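Local structure of acyl-coenzyme A thioesterase PaaI (Escherichia coli, 2FS2) at residues S59-A64 with I113-Q118; F34-M39 with T94-A99. The protein hydrolyses acyl-CoA thioesters in phenylacetate degradation, working as a homotetramer with a preference for ring-hydroxylated phenylacetyl-CoA esters. One frame throughout, in Å; residues are numbered along the deposited sequence.

Contact 1 of 2, residues S59-A64 with I113-Q118; sequences SLADTA and IEIVNQ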
loop_
_atom_site.group_PDB
_atom_site.type_symbol
_atom_site.label_atom_id
_atom_site.label_comp_id
_atom_site.label_asym_id
_atom_site.label_seq_id
_atom_site.Cartn_x
_atom_site.Cartn_y
_atom_site.Cartn_z
ATOM N N SER B 59 -4.197 -6.446 14.508
ATOM C CA SER B 59 -5.517 -6.419 15.159
ATOM C C SER B 59 -5.708 -5.229 16.040
ATOM O O SER B 59 -6.846 -4.665 16.116
ATOM C CB SER B 59 -5.751 -7.639 16.015
ATOM O OG SER B 59 -5.753 -8.761 15.171
ATOM N N LEU B 60 -4.609 -4.788 16.644
ATOM C CA LEU B 60 -4.670 -3.627 17.407
ATOM C C LEU B 60 -4.924 -2.403 16.527
ATOM O O LEU B 60 -5.639 -1.485 16.923
ATOM C CB LEU B 60 -3.339 -3.463 18.179
ATOM C CG LEU B 60 -3.118 -2.171 18.987
ATOM C CD1 LEU B 60 -4.204 -2.007 20.106
ATOM C CD2 LEU B 60 -1.720 -2.211 19.660
ATOM N N ALA B 61 -4.242 -2.338 15.362
ATOM C CA ALA B 61 -4.385 -1.175 14.503
ATOM C C ALA B 61 -5.828 -1.123 13.934
ATOM O O ALA B 61 -6.424 -0.064 13.828
ATOM C CB ALA B 61 -3.302 -1.198 13.338
ATOM N N ASP B 62 -6.392 -2.265 13.687
ATOM C CA ASP B 62 -7.646 -2.436 12.989
ATOM C C ASP B 62 -8.716 -2.140 13.979
ATOM O O ASP B 62 -9.796 -1.685 13.617
ATOM C CB ASP B 62 -7.743 -3.916 12.569
ATOM C CG ASP B 62 -8.982 -4.237 11.704
ATOM O OD1 ASP B 62 -9.468 -3.352 10.914
ATOM O OD2 ASP B 62 -9.515 -5.373 11.705
ATOM N N THR B 63 -8.422 -2.361 15.254
ATOM C CA THR B 63 -9.376 -1.964 16.273
ATOM C C THR B 63 -9.435 -0.435 16.434
ATOM O O THR B 63 -10.540 0.125 16.562
ATOM C CB THR B 63 -8.991 -2.615 17.614
ATOM O OG1 THR B 63 -9.052 -4.036 17.481
ATOM C CG2 THR B 63 -10.005 -2.346 18.648
ATOM N N ALA B 64 -8.290 0.282 16.518
ATOM C CA ALA B 64 -8.365 1.714 16.588
ATOM C C ALA B 64 -9.032 2.236 15.315
ATOM O O ALA B 64 -9.767 3.200 15.325
ATOM C CB ALA B 64 -6.889 2.383 16.715
ATOM N N ILE B 113 -3.282 5.338 11.335
ATOM C CA ILE B 113 -3.175 4.812 12.671
ATOM C C ILE B 113 -1.652 4.728 12.978
ATOM O O ILE B 113 -0.834 4.311 12.145
ATOM C CB ILE B 113 -3.779 3.378 12.781
ATOM C CG1 ILE B 113 -5.315 3.305 12.850
ATOM C CG2 ILE B 113 -3.184 2.614 14.019
ATOM C CD1 ILE B 113 -6.083 3.815 11.539
ATOM N N GLU B 114 -1.262 5.101 14.181
ATOM C CA GLU B 114 0.140 4.878 14.578
ATOM C C GLU B 114 0.137 4.080 15.872
ATOM O O GLU B 114 -0.551 4.460 16.821
ATOM C CB GLU B 114 0.794 6.237 14.781
ATOM C CG GLU B 114 2.252 6.157 15.350
ATOM C CD GLU B 114 3.054 7.443 15.120
ATOM O OE1 GLU B 114 2.395 8.504 14.841
ATOM O OE2 GLU B 114 4.350 7.413 15.207
ATOM N N ILE B 115 1.022 3.090 15.968
ATOM C CA ILE B 115 1.234 2.342 17.191
ATOM C C ILE B 115 2.614 2.684 17.824
ATOM O O ILE B 115 3.632 2.607 17.162
ATOM C CB ILE B 115 1.085 0.756 16.998
ATOM C CG1 ILE B 115 -0.254 0.339 16.342
ATOM C CG2 ILE B 115 1.294 -0.013 18.361
ATOM C CD1 ILE B 115 -0.413 -1.217 16.149
ATOM N N VAL B 116 2.582 3.054 19.096
ATOM C CA VAL B 116 3.696 3.604 19.821
ATOM C C VAL B 116 3.808 2.776 21.086
ATOM O O VAL B 116 2.759 2.339 21.624
ATOM C CB VAL B 116 3.371 5.090 20.133
ATOM C CG1 VAL B 116 4.199 5.636 21.186
ATOM C CG2 VAL B 116 3.570 6.008 18.821
ATOM N N ASN B 117 5.044 2.485 21.526
ATOM C CA ASN B 117 5.203 1.749 22.762
ATOM C C ASN B 117 5.393 2.660 23.950
ATOM O O ASN B 117 5.288 3.895 23.835
ATOM C CB ASN B 117 6.318 0.740 22.666
ATOM C CG ASN B 117 7.687 1.409 22.667
ATOM O OD1 ASN B 117 7.846 2.591 22.996
ATOM N ND2 ASN B 117 8.665 0.666 22.275
ATOM N N GLN B 118 5.638 2.064 25.134
ATOM C CA GLN B 118 5.734 2.890 26.331
ATOM C C GLN B 118 7.024 3.798 26.293
ATOM O O GLN B 118 7.099 4.830 26.964
ATOM C CB GLN B 118 5.659 2.012 27.620
ATOM C CG GLN B 118 6.994 1.234 27.754
ATOM C CD GLN B 118 6.992 -0.068 26.994
ATOM O OE1 GLN B 118 6.148 -0.349 26.086
ATOM N NE2 GLN B 118 7.937 -0.892 27.337
#

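Contact 2 of 2, residues F34-M39 with T94-A99; sequences FAVVTM and TLTATA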
loop_
_atom_site.group_PDB
_atom_site.type_symbol
_atom_site.label_atom_id
_atom_site.label_comp_id
_atom_site.label_asym_id
_atom_site.label_seq_id
_atom_site.Cartn_x
_atom_site.Cartn_y
_atom_site.Cartn_z
ATOM N N PHE B 34 -11.669 9.824 15.579
ATOM C CA PHE B 34 -10.452 9.788 16.376
ATOM C C PHE B 34 -10.637 8.766 17.456
ATOM O O PHE B 34 -11.653 8.871 18.196
ATOM C CB PHE B 34 -10.130 11.160 16.986
ATOM C CG PHE B 34 -8.887 11.169 17.880
ATOM C CD1 PHE B 34 -7.562 11.279 17.302
ATOM C CD2 PHE B 34 -9.013 11.088 19.280
ATOM C CE1 PHE B 34 -6.383 11.265 18.179
ATOM C CE2 PHE B 34 -7.848 11.056 20.123
ATOM C CZ PHE B 34 -6.509 11.170 19.571
ATOM N N ALA B 35 -9.638 7.884 17.654
ATOM C CA ALA B 35 -9.719 6.852 18.750
ATOM C C ALA B 35 -8.299 6.452 19.154
ATOM O O ALA B 35 -7.422 6.416 18.288
ATOM C CB ALA B 35 -10.464 5.575 18.237
ATOM N N VAL B 36 -8.089 6.104 20.417
ATOM C CA VAL B 36 -6.810 5.724 20.995
ATOM C C VAL B 36 -7.148 4.512 21.800
ATOM O O VAL B 36 -8.149 4.524 22.600
ATOM C CB VAL B 36 -6.183 6.821 21.904
ATOM C CG1 VAL B 36 -4.883 6.353 22.571
ATOM C CG2 VAL B 36 -5.871 8.081 21.190
ATOM N N VAL B 37 -6.422 3.423 21.579
ATOM C CA VAL B 37 -6.707 2.217 22.270
ATOM C C VAL B 37 -5.354 1.725 22.697
ATOM O O VAL B 37 -4.313 2.181 22.219
ATOM C CB VAL B 37 -7.479 1.138 21.372
ATOM C CG1 VAL B 37 -8.932 1.620 21.018
ATOM C CG2 VAL B 37 -6.651 0.835 20.006
ATOM N N THR B 38 -5.384 0.767 23.592
ATOM C CA THR B 38 -4.206 0.366 24.332
ATOM C C THR B 38 -4.198 -1.155 24.571
ATOM O O THR B 38 -5.240 -1.772 24.620
ATOM C CB THR B 38 -4.224 1.167 25.630
ATOM O OG1 THR B 38 -2.874 1.336 26.081
ATOM C CG2 THR B 38 -4.925 0.381 26.694
HETATM N N MSE B 39 -3.039 -1.771 24.625
HETATM C CA MSE B 39 -2.961 -3.212 24.818
HETATM C C MSE B 39 -1.587 -3.534 25.363
HETATM O O MSE B 39 -0.609 -2.927 24.970
HETATM C CB MSE B 39 -3.124 -3.906 23.448
HETATM C CG MSE B 39 -2.739 -5.371 23.464
HETATM SE SE MSE B 39 -2.792 -6.080 21.606
HETATM C CE MSE B 39 -4.534 -6.618 21.690
ATOM N N THR B 94 3.804 -1.823 26.601
ATOM C CA THR B 94 2.386 -1.337 26.494
ATOM C C THR B 94 2.307 -0.587 25.209
ATOM O O THR B 94 3.091 0.318 25.019
ATOM C CB THR B 94 1.988 -0.361 27.624
ATOM O OG1 THR B 94 1.838 -1.127 28.802
ATOM C CG2 THR B 94 0.534 0.199 27.463
ATOM N N LEU B 95 1.297 -0.897 24.390
ATOM C CA LEU B 95 1.218 -0.399 23.000
ATOM C C LEU B 95 -0.062 0.443 22.862
ATOM O O LEU B 95 -1.136 0.037 23.291
ATOM C CB LEU B 95 1.143 -1.582 22.047
ATOM C CG LEU B 95 2.340 -2.510 21.996
ATOM C CD1 LEU B 95 2.209 -3.590 20.944
ATOM C CD2 LEU B 95 3.596 -1.706 21.734
ATOM N N THR B 96 0.065 1.628 22.305
ATOM C CA THR B 96 -1.018 2.549 22.143
ATOM C C THR B 96 -1.179 2.800 20.619
ATOM O O THR B 96 -0.208 3.159 19.949
ATOM C CB THR B 96 -0.670 3.839 22.913
ATOM O OG1 THR B 96 -0.310 3.502 24.285
ATOM C CG2 THR B 96 -1.892 4.679 23.157
ATOM N N ALA B 97 -2.363 2.545 20.106
ATOM C CA ALA B 97 -2.722 2.782 18.684
ATOM C C ALA B 97 -3.658 3.991 18.646
ATOM O O ALA B 97 -4.685 4.018 19.395
ATOM C CB ALA B 97 -3.389 1.509 18.030
ATOM N N THR B 98 -3.271 5.015 17.890
ATOM C CA THR B 98 -4.051 6.187 17.704
ATOM C C THR B 98 -4.464 6.251 16.253
ATOM O O THR B 98 -3.607 6.220 15.371
ATOM C CB THR B 98 -3.200 7.331 17.965
ATOM O OG1 THR B 98 -2.825 7.347 19.372
ATOM C CG2 THR B 98 -3.914 8.682 17.828
ATOM N N ALA B 99 -5.760 6.447 16.023
ATOM C CA ALA B 99 -6.276 6.473 14.682
ATOM C C ALA B 99 -6.855 7.852 14.452
ATOM O O ALA B 99 -7.557 8.360 15.295
ATOM C CB ALA B 99 -7.321 5.405 14.595
#

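Contact 1 of 2, residues S59-A64 with I113-Q118
Ala-61 and Ile-113 meet without any aromatic ring between them; the flat group here is the peptide carbonyl of Ala-61, whose O lies 3.7 Å from CG1 of Ile-113. The rest is aliphatic. CB of Ala-61 touches both isoleucines, CG2 of Ile-113 at 3.9 Å and CD1 of Ile-115 at 4.0 Å. Ile-115 has CG1 beside its backbone N (chi1 -53°) and then runs extended (chi2 -180°), which carries CD1 to the helix. There CD1 also meets CD2 of Leu-60 at 3.9 Å, and CG2 of Ile-115 adds a second touch to that same methyl. A turn further along, CB of Ala-64 approaches CG1 of Ile-113 more loosely, at 4.3 Å. No hydrogen bond crosses; within the helix, O of Ser-59 accepts from both N and OG1 of Thr-63. Phe-126 of strand 122-132 covers Ala-61 and Ile-113, while Ala-97 and Ala-99 of strand 94-101 continue the apolar floor. Ser-59 and Asp-62, turned away from the strand, pack on Gly-55 and Gly-54 of a second subunit. Leu-60 and two alanines of the helix thus sit on two strand isoleucines, the long helix wrapped by a curved antiparallel sheet that defines the hot-dog fold.

Contact 2 of 2, residues F34-M39 with T94-A99
Phe-34 brings its ring against Thr-98 and Ala-99 of the neighbouring strand: with CG anti to the backbone N (chi1 178°), CD1 stands 3.5 Å from O of Ala-99, and CE1 reaches CG2 of Thr-98 at 3.6 Å, both partners lying oblique to the ring. An alanine here would probably leave the Thr-98 methyl without its aromatic neighbour and open a gap beside the Ala-99 carbonyl. Val-36 stands alongside Thr-98, the two side chains pointing the same way. Its CG2 comes to 3.6 Å from OG1 of Thr-98, while CG1, anti to the backbone N (chi1 176°), presses on CG2 of Thr-96 at 3.5 Å, tighter than usual for two carbons. Further along, OG1 of Thr-38 and OG1 of Thr-96 are 3.8 Å apart and form no hydrogen bond; CG2 of Thr-94 lies near the same Thr-38 oxygen. The strands run antiparallel in the hot-dog sheet, joined by six backbone hydrogen bonds at the pairs Ala-35 with Ala-99, Val-37 with Ala-97 and Met-39 with Leu-95. These three pairs send their side chains to the buried face, toward helix 54-70. Small residues line much of it: CG2 of Val-37 meets CB of Ala-97 at 3.9 Å. Ala-64 of the helix touches Val-37. Met-39, a selenomethionine, leads its chain away from Leu-95; its side chain packs by Leu-23 and Ile-25 and is touched by Leu-60 of the helix, and Leu-95 meets Leu-57. On the opposite face, Val-36 and Thr-38 are also touched by Ile-28 and Asp-26 of strand 26-31.

In the fold
From the N terminus, helices 2-15 and 18-22 and strand 26-31 come first, then strand 34-40, whose residues 34-39 open contact 2. Helix 54-70 follows with residues 59-64, opening contact 1 before contact 2 closes at 94-99 after 54 intervening residues; 113-118 then closes contact 1 across 48. The segments alternate, so the two closures cross and neither nests. Strands 94-101 and 108-116 are neighbours, joined by backbone bonds of Glu-114 with Thr-98 and Val-116 with Thr-96, and Gln-118 OE1 probably accepts from Thr-94 N. Ala-99 CB packs against both Ala-64 and Ile-113, so this methyl of strand 94-101 lies against both helix 54-70 and strand 108-116.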